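Local atomic coordinates of diguanylate cyclase TpbB (Pseudomonas aeruginosa, PDB entry 4IOB), a protein that catalyses the magnesium-dependent condensation of two GTP molecules into the second messenger cyclic di-GMP, here represented by its cytosolic catalytic GGDEF domain. Residues A[16-21]-A[124-129]; A[30-35]-A[138-143]; A[101-106]-A[117-122]. All coordinates share one frame; numbering follows the deposited sequence.

In the fold
Interactions 1 and 3 lie near the two ends of strand 119-126 in the GGDEF domain, with centres about 26 Å apart. Interaction 2, about 15 Å from the first and 14 Å from the third, uses the neighbouring antiparallel strand 27-35. Along the chain, 16-21 and 30-35 come first, then 101-106 and 117-122, then 124-129 and 138-143, so the pairings of interactions 1 and 2 cross, and interaction 3 falls between their halves. Backbone bonds between the two strands tie interaction 2 to each of the others. Helices on both sheet faces, 133-150 on one and 89-102 on the other, thus hold the central strands, one of which ends in Ser35 of the magnesium site.

Interaction 1 (A[16-21]-A[124-129]); sequences RALRDA and ALYPEH
Leu18 and Tyr126 mark the nearest backbone approach, Leu18 CA lying 8.0 Å from Tyr126 CA, so that side chains alone bridge helix 7-23 and the far end of strand 119-126. Here the helix packs against the distal end of the central sheet of the GGDEF domain, away from the metal site. Beyond Tyr126 the chain turns through a cis peptide bond into Pro127. The tyrosine ring is clasped on both faces. Leu18 CD1 sits over one, 3.7 Å from the Tyr126 ring centroid and 23° off the normal, a CH-pi contact displaced toward the CD1 side of the ring. Against the opposite face lies Pro127 CB, 3.3 Å above the Tyr126 plane and over its centre. With CG anti to the backbone N (chi1 173°), the tyrosine is carried out toward the helix. Ala21 adds its methyl obliquely, Ala21 CB being 4.0 Å from Tyr126 CE2. The turn is tied by Leu125 N, which donates to His129 ND1 at 2.7 Å nearly within the imidazole plane; that nitrogen thus probably carries no proton. Leu28 and Pro133 also touch Leu18. No hydrogen bond crosses between the segments, and the buried contact therefore rests on dispersion and CH-pi attraction between apolar surfaces.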
loop_
_atom_site.group_PDB
_atom_site.type_symbol
_atom_site.label_atom_id
_atom_site.label_comp_id
_atom_site.label_asym_id
_atom_site.label_seq_id
_atom_site.Cartn_x
_atom_site.Cartn_y
_atom_site.Cartn_z
ATOM N N ARG A 16 17.342 5.527 -2.370
ATOM C CA ARG A 16 17.768 6.883 -2.043
ATOM C C ARG A 16 17.121 7.402 -0.762
ATOM O O ARG A 16 17.767 8.081 0.036
ATOM C CB ARG A 16 17.480 7.820 -3.217
ATOM C CG ARG A 16 18.617 7.903 -4.222
ATOM C CD ARG A 16 18.154 7.541 -5.625
ATOM N NE ARG A 16 16.819 8.051 -5.921
ATOM C CZ ARG A 16 16.117 7.713 -6.998
ATOM N NH1 ARG A 16 16.625 6.865 -7.883
ATOM N NH2 ARG A 16 14.909 8.222 -7.190
ATOM N N ALA A 17 15.846 7.080 -0.568
ATOM C CA ALA A 17 15.144 7.465 0.650
ATOM C C ALA A 17 15.776 6.778 1.856
ATOM O O ALA A 17 15.851 7.351 2.943
ATOM C CB ALA A 17 13.669 7.113 0.548
ATOM N N LEU A 18 16.230 5.546 1.650
ATOM C CA LEU A 18 16.862 4.775 2.712
ATOM C C LEU A 18 18.184 5.423 3.117
ATOM O O LEU A 18 18.494 5.536 4.303
ATOM C CB LEU A 18 17.087 3.330 2.258
ATOM C CG LEU A 18 17.143 2.265 3.355
ATOM C CD1 LEU A 18 15.875 2.289 4.194
ATOM C CD2 LEU A 18 17.361 0.886 2.753
ATOM N N ARG A 19 18.957 5.847 2.121
ATOM C CA ARG A 19 20.194 6.578 2.366
ATOM C C ARG A 19 19.914 7.845 3.162
ATOM O O ARG A 19 20.405 8.012 4.279
ATOM C CB ARG A 19 20.870 6.936 1.043
ATOM C CG ARG A 19 21.774 5.848 0.488
ATOM C CD ARG A 19 22.020 6.045 -0.998
ATOM N NE ARG A 19 23.297 5.476 -1.417
ATOM C CZ ARG A 19 23.572 5.095 -2.660
ATOM N NH1 ARG A 19 22.652 5.209 -3.611
ATOM N NH2 ARG A 19 24.763 4.590 -2.951
ATOM N N ASP A 20 19.123 8.737 2.576
ATOM C CA ASP A 20 18.736 9.973 3.242
ATOM C C ASP A 20 18.405 9.710 4.707
ATOM O O ASP A 20 18.868 10.425 5.597
ATOM C CB ASP A 20 17.535 10.605 2.536
ATOM C CG ASP A 20 17.122 11.926 3.155
ATOM O OD1 ASP A 20 17.792 12.373 4.109
ATOM O OD2 ASP A 20 16.126 12.517 2.688
ATOM N N ALA A 21 17.603 8.679 4.950
ATOM C CA ALA A 21 17.187 8.327 6.303
ATOM C C ALA A 21 18.380 7.974 7.185
ATOM O O ALA A 21 18.504 8.471 8.304
ATOM C CB ALA A 21 16.191 7.178 6.270
ATOM N N ALA A 124 6.153 -2.244 6.841
ATOM C CA ALA A 124 7.539 -2.522 7.202
ATOM C C ALA A 124 8.258 -1.219 7.535
ATOM O O ALA A 124 8.094 -0.218 6.837
ATOM C CB ALA A 124 8.247 -3.250 6.073
ATOM N N LEU A 125 9.055 -1.235 8.597
ATOM C CA LEU A 125 9.686 -0.014 9.089
ATOM C C LEU A 125 11.207 -0.046 9.015
ATOM O O LEU A 125 11.827 -1.104 9.129
ATOM C CB LEU A 125 9.255 0.259 10.532
ATOM C CG LEU A 125 7.792 0.637 10.761
ATOM C CD1 LEU A 125 7.457 0.588 12.244
ATOM C CD2 LEU A 125 7.499 2.014 10.185
ATOM N N TYR A 126 11.802 1.127 8.826
ATOM C CA TYR A 126 13.246 1.277 8.914
ATOM C C TYR A 126 13.608 2.208 10.066
ATOM O O TYR A 126 12.965 3.239 10.263
ATOM C CB TYR A 126 13.828 1.811 7.606
ATOM C CG TYR A 126 15.296 2.146 7.713
ATOM C CD1 TYR A 126 16.268 1.189 7.454
ATOM C CD2 TYR A 126 15.712 3.416 8.089
ATOM C CE1 TYR A 126 17.613 1.490 7.556
ATOM C CE2 TYR A 126 17.054 3.727 8.196
ATOM C CZ TYR A 126 17.999 2.761 7.928
ATOM O OH TYR A 126 19.337 3.065 8.032
ATOM N N PRO A 127 14.653 1.848 10.824
ATOM C CA PRO A 127 15.445 0.660 10.561
ATOM C C PRO A 127 15.048 -0.517 11.446
ATOM O O PRO A 127 15.776 -1.507 11.516
ATOM C CB PRO A 127 16.857 1.119 10.923
ATOM C CG PRO A 127 16.658 2.171 11.976
ATOM C CD PRO A 127 15.224 2.639 11.926
ATOM N N GLU A 128 13.903 -0.412 12.112
ATOM C CA GLU A 128 13.467 -1.446 13.048
ATOM C C GLU A 128 13.438 -2.842 12.430
ATOM O O GLU A 128 14.101 -3.758 12.919
ATOM C CB GLU A 128 12.096 -1.100 13.640
ATOM N N HIS A 129 12.670 -3.004 11.356
ATOM C CA HIS A 129 12.501 -4.315 10.737
ATOM C C HIS A 129 13.643 -4.683 9.835
ATOM O O HIS A 129 14.283 -5.718 10.021
ATOM C CB HIS A 129 11.185 -4.388 9.969
ATOM C CG HIS A 129 9.976 -4.032 10.799
ATOM N ND1 HIS A 129 8.939 -3.131 10.566
ATOM C CD2 HIS A 129 9.718 -4.609 11.987
ATOM C CE1 HIS A 129 8.103 -3.197 11.623
ATOM N NE2 HIS A 129 8.580 -4.100 12.494
#

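Interaction 2 (A[30-35]-A[138-143]); sequences VLFIDS and HDADMA
Phe32 lays one face of its ring over the backbone at Ala140 and Asp141, with Asp141 N 4.1 Å above the Phe32 plane and over its centre. The methyl of Ala140 comes in obliquely at the CD2-CE2 side, Ala140 CB being 3.8 Å from Phe32 CE2. At the root of the ring, Phe32 CB rests 3.5 Å from Ala140 O. The aromatic group is thus set against the backbone of the helix itself, which the small alanine allows to come close: Phe32 CA and Ala140 CA are 5.7 Å apart. Asp141 flanks the contact more loosely, its carboxylate OD1 standing 4.2 Å from Phe32 CE1.

Two residues earlier on the strand, Val30 offers a second apolar surface to the same alanine. Val30 CG1, anti to the backbone N (chi1 169°), reaches Ala140 CB at 3.9 Å. This is the alternation expected of an inner strand covered by helices on both faces: Val30 and Phe32 face helix 133-150, whereas Leu31 points the other way. No hydrogen bond joins the two segments.

The axes of strand 30-35 and helix 138-143 approach to 7.6 Å at an angle of 38°. Further along the strand comes Ser35, a magnesium-binding residue; Phe32 itself is about 11 Å, between nearest side-chain atoms, from the magnesium-binding Asp77. Met144 extends the helix surface beside Phe32, while backbone bonds from Phe32 to Gly122 and from Leu31 to Val81 hold strand 27-35 between strands 119-126 and 78-86.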
loop_
_atom_site.group_PDB
_atom_site.type_symbol
_atom_site.label_atom_id
_atom_site.label_comp_id
_atom_site.label_asym_id
_atom_site.label_seq_id
_atom_site.Cartn_x
_atom_site.Cartn_y
_atom_site.Cartn_z
ATOM N N VAL A 30 7.635 1.315 4.535
ATOM C CA VAL A 30 7.098 0.782 3.296
ATOM C C VAL A 30 5.787 0.071 3.593
ATOM O O VAL A 30 5.745 -0.869 4.390
ATOM C CB VAL A 30 8.070 -0.211 2.634
ATOM C CG1 VAL A 30 7.382 -0.945 1.492
ATOM C CG2 VAL A 30 9.314 0.512 2.142
ATOM N N LEU A 31 4.716 0.534 2.960
ATOM C CA LEU A 31 3.404 -0.072 3.129
ATOM C C LEU A 31 3.007 -0.838 1.876
ATOM O O LEU A 31 3.172 -0.349 0.758
ATOM C CB LEU A 31 2.349 0.997 3.416
ATOM C CG LEU A 31 2.222 1.552 4.833
ATOM C CD1 LEU A 31 3.553 2.080 5.342
ATOM C CD2 LEU A 31 1.153 2.634 4.861
ATOM N N PHE A 32 2.483 -2.040 2.074
ATOM C CA PHE A 32 1.953 -2.851 0.988
ATOM C C PHE A 32 0.440 -2.913 1.092
ATOM O O PHE A 32 -0.098 -3.258 2.144
ATOM C CB PHE A 32 2.495 -4.270 1.086
ATOM C CG PHE A 32 3.643 -4.547 0.169
ATOM C CD1 PHE A 32 3.502 -5.443 -0.875
ATOM C CD2 PHE A 32 4.862 -3.919 0.351
ATOM C CE1 PHE A 32 4.557 -5.712 -1.724
ATOM C CE2 PHE A 32 5.923 -4.181 -0.495
ATOM C CZ PHE A 32 5.769 -5.079 -1.535
ATOM N N ILE A 33 -0.248 -2.598 0.003
ATOM C CA ILE A 33 -1.704 -2.606 0.017
ATOM C C ILE A 33 -2.257 -3.630 -0.969
ATOM O O ILE A 33 -1.931 -3.601 -2.154
ATOM C CB ILE A 33 -2.265 -1.210 -0.305
ATOM C CG1 ILE A 33 -1.496 -0.141 0.477
ATOM C CG2 ILE A 33 -3.754 -1.149 -0.003
ATOM C CD1 ILE A 33 -1.997 1.268 0.249
ATOM N N ASP A 34 -3.087 -4.542 -0.474
ATOM C CA ASP A 34 -3.727 -5.524 -1.338
ATOM C C ASP A 34 -5.240 -5.360 -1.285
ATOM O O ASP A 34 -5.855 -5.550 -0.235
ATOM C CB ASP A 34 -3.344 -6.949 -0.929
ATOM C CG ASP A 34 -3.644 -7.966 -2.015
ATOM O OD1 ASP A 34 -4.744 -8.560 -1.990
ATOM O OD2 ASP A 34 -2.784 -8.164 -2.901
ATOM N N SER A 35 -5.839 -4.996 -2.413
ATOM C CA SER A 35 -7.289 -4.888 -2.486
ATOM C C SER A 35 -7.920 -6.210 -2.064
ATOM O O SER A 35 -7.517 -7.275 -2.532
ATOM C CB SER A 35 -7.735 -4.517 -3.900
ATOM O OG SER A 35 -9.143 -4.614 -4.028
ATOM N N HIS A 138 10.323 -7.230 1.349
ATOM C CA HIS A 138 9.938 -8.593 1.695
ATOM C C HIS A 138 9.171 -8.632 2.983
ATOM O O HIS A 138 8.225 -9.407 3.130
ATOM C CB HIS A 138 11.172 -9.483 1.789
ATOM C CG HIS A 138 10.882 -10.874 2.299
ATOM N ND1 HIS A 138 10.309 -11.822 1.535
ATOM C CD2 HIS A 138 11.116 -11.460 3.543
ATOM C CE1 HIS A 138 10.177 -12.955 2.249
ATOM N NE2 HIS A 138 10.673 -12.733 3.478
ATOM N N ASP A 139 9.570 -7.790 3.932
ATOM C CA ASP A 139 8.895 -7.717 5.222
ATOM C C ASP A 139 7.481 -7.164 5.073
ATOM O O ASP A 139 6.536 -7.691 5.658
ATOM C CB ASP A 139 9.698 -6.860 6.202
ATOM C CG ASP A 139 11.020 -7.497 6.583
ATOM O OD1 ASP A 139 11.306 -8.612 6.097
ATOM O OD2 ASP A 139 11.773 -6.885 7.370
ATOM N N ALA A 140 7.343 -6.099 4.290
ATOM C CA ALA A 140 6.037 -5.507 4.035
ATOM C C ALA A 140 5.157 -6.486 3.269
ATOM O O ALA A 140 3.933 -6.469 3.392
ATOM C CB ALA A 140 6.186 -4.207 3.261
ATOM N N ASP A 141 5.798 -7.341 2.479
ATOM C CA ASP A 141 5.094 -8.341 1.687
ATOM C C ASP A 141 4.530 -9.439 2.583
ATOM O O ASP A 141 3.357 -9.798 2.480
ATOM C CB ASP A 141 6.035 -8.944 0.643
ATOM C CG ASP A 141 5.304 -9.760 -0.404
ATOM O OD1 ASP A 141 4.055 -9.726 -0.423
ATOM O OD2 ASP A 141 5.976 -10.433 -1.213
ATOM N N MET A 142 5.372 -9.964 3.468
ATOM C CA MET A 142 4.968 -11.044 4.361
ATOM C C MET A 142 3.939 -10.575 5.386
ATOM O O MET A 142 2.968 -11.275 5.666
ATOM C CB MET A 142 6.185 -11.645 5.067
ATOM C CG MET A 142 7.209 -12.251 4.120
ATOM S SD MET A 142 6.486 -13.458 2.991
ATOM C CE MET A 142 5.832 -14.658 4.149
ATOM N N ALA A 143 4.159 -9.389 5.943
ATOM C CA ALA A 143 3.221 -8.817 6.899
ATOM C C ALA A 143 1.871 -8.578 6.235
ATOM O O ALA A 143 0.829 -8.610 6.889
ATOM C CB ALA A 143 3.770 -7.520 7.472
#

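Interaction 3 (A[101-106]-A[117-122]); sequences ASMQAP and TSLTIG
Met103, in the segment that follows helix 89-102 toward the hairpin, directs its side chain at segment 117-122, and its atoms meet Thr117 and Leu119 in turn. Met103 CB comes first, 3.8 Å from the carbonyl oxygen Thr117 O. CG, placed anti to the carbonyl carbon of its own residue (chi1 -71°), lies against the isobutyl group of Leu119; the modelled gap there is too short to be trusted. The chain then bends at both chi2 and chi3, hooking back instead of running straight on. SD remains beside the same leucine, with Met103 SD 3.9 Å from Leu119 CD1. The hook carries the terminal methyl over to the threonine, where Met103 CE stands 3.9 Å from Thr117 O and close to the hydroxyl OG1 as well.

The methionine therefore lies across Leu119 at about a right angle and across Thr117 at a slant. In the GGDEF fold this is where helix 89-102, having packed along one face of the sheet, gives way through the small hairpin of strands 107-108 and 114-115 to strand 119-126. The contact borders the magnesium site: between nearest side-chain atoms, Leu119 is about 4 Å from Ser35 and about 6 Å from Asp77, both magnesium-binding residues.

The backbones come near one another here, Met103 CA lying 6.0 Å from Ser118 CA, yet no hydrogen bond connects them. Met103 O and Thr117 O, 3.4 Å apart, are both acceptors. Helix 47-62 closes over the group, Ile57 touching both Met103 and Leu119, while Arg60 packs on Met103 and donates to the carbonyl oxygens of Ala105 and Pro106.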
loop_
_atom_site.group_PDB
_atom_site.type_symbol
_atom_site.label_atom_id
_atom_site.label_comp_id
_atom_site.label_asym_id
_atom_site.label_seq_id
_atom_site.Cartn_x
_atom_site.Cartn_y
_atom_site.Cartn_z
ATOM N N ALA A 101 -9.709 3.573 5.915
ATOM C CA ALA A 101 -10.948 4.271 6.239
ATOM C C ALA A 101 -11.549 4.951 5.012
ATOM O O ALA A 101 -12.748 5.223 4.969
ATOM C CB ALA A 101 -10.710 5.287 7.347
ATOM N N SER A 102 -10.711 5.222 4.017
ATOM C CA SER A 102 -11.170 5.863 2.790
ATOM C C SER A 102 -11.861 4.858 1.874
ATOM O O SER A 102 -12.598 5.237 0.963
ATOM C CB SER A 102 -10.001 6.521 2.055
ATOM O OG SER A 102 -9.089 5.550 1.574
ATOM N N MET A 103 -11.618 3.574 2.121
ATOM C CA MET A 103 -12.215 2.511 1.321
ATOM C C MET A 103 -13.588 2.119 1.853
ATOM O O MET A 103 -14.324 1.370 1.210
ATOM C CB MET A 103 -11.301 1.286 1.288
ATOM C CG MET A 103 -10.039 1.481 0.465
ATOM S SD MET A 103 -10.412 1.963 -1.230
ATOM C CE MET A 103 -11.424 0.586 -1.761
ATOM N N GLN A 104 -13.928 2.632 3.031
ATOM C CA GLN A 104 -15.200 2.310 3.664
ATOM C C GLN A 104 -16.374 2.813 2.829
ATOM O O GLN A 104 -17.490 2.305 2.939
ATOM C CB GLN A 104 -15.254 2.894 5.077
ATOM C CG GLN A 104 -16.308 2.260 5.970
ATOM C CD GLN A 104 -16.102 2.591 7.434
ATOM O OE1 GLN A 104 -15.086 3.397 7.721
ATOM N NE2 GLN A 104 -16.845 2.127 8.298
ATOM N N ALA A 105 -16.115 3.814 1.992
ATOM C CA ALA A 105 -17.133 4.344 1.093
ATOM C C ALA A 105 -17.173 3.538 -0.200
ATOM O O ALA A 105 -16.139 3.319 -0.832
ATOM C CB ALA A 105 -16.872 5.813 0.799
ATOM N N PRO A 106 -18.374 3.092 -0.597
ATOM C CA PRO A 106 -18.576 2.260 -1.783
ATOM C C PRO A 106 -18.003 2.888 -3.052
ATOM O O PRO A 106 -17.939 4.112 -3.164
ATOM C CB PRO A 106 -20.100 2.165 -1.888
ATOM C CG PRO A 106 -20.585 2.367 -0.494
ATOM C CD PRO A 106 -19.636 3.357 0.114
ATOM N N THR A 117 -15.162 -2.615 -1.186
ATOM C CA THR A 117 -13.973 -3.435 -0.989
ATOM C C THR A 117 -13.150 -2.945 0.196
ATOM O O THR A 117 -13.345 -1.832 0.684
ATOM C CB THR A 117 -13.084 -3.454 -2.247
ATOM O OG1 THR A 117 -12.704 -2.115 -2.586
ATOM C CG2 THR A 117 -13.829 -4.076 -3.417
ATOM N N SER A 118 -12.230 -3.785 0.654
ATOM C CA SER A 118 -11.359 -3.435 1.767
ATOM C C SER A 118 -9.901 -3.465 1.333
ATOM O O SER A 118 -9.555 -4.088 0.328
ATOM C CB SER A 118 -11.578 -4.393 2.939
ATOM O OG SER A 118 -12.927 -4.368 3.373
ATOM N N LEU A 119 -9.047 -2.786 2.091
ATOM C CA LEU A 119 -7.620 -2.769 1.801
ATOM C C LEU A 119 -6.820 -3.444 2.909
ATOM O O LEU A 119 -6.924 -3.075 4.079
ATOM C CB LEU A 119 -7.126 -1.335 1.593
ATOM C CG LEU A 119 -7.530 -0.659 0.281
ATOM C CD1 LEU A 119 -6.975 0.755 0.215
ATOM C CD2 LEU A 119 -7.058 -1.479 -0.910
ATOM N N THR A 120 -6.025 -4.439 2.531
ATOM C CA THR A 120 -5.136 -5.106 3.470
ATOM C C THR A 120 -3.730 -4.539 3.322
ATOM O O THR A 120 -3.160 -4.554 2.232
ATOM C CB THR A 120 -5.103 -6.626 3.236
ATOM O OG1 THR A 120 -6.424 -7.161 3.379
ATOM C CG2 THR A 120 -4.177 -7.299 4.236
ATOM N N ILE A 121 -3.175 -4.039 4.422
ATOM C CA ILE A 121 -1.880 -3.370 4.377
ATOM C C ILE A 121 -0.843 -4.028 5.281
ATOM O O ILE A 121 -1.125 -4.359 6.432
ATOM C CB ILE A 121 -2.006 -1.883 4.762
ATOM C CG1 ILE A 121 -3.100 -1.207 3.934
ATOM C CG2 ILE A 121 -0.674 -1.171 4.581
ATOM C CD1 ILE A 121 -3.344 0.237 4.308
ATOM N N GLY A 122 0.359 -4.212 4.744
ATOM C CA GLY A 122 1.482 -4.736 5.514
ATOM C C GLY A 122 2.561 -3.680 5.654
ATOM O O GLY A 122 3.131 -3.228 4.660
#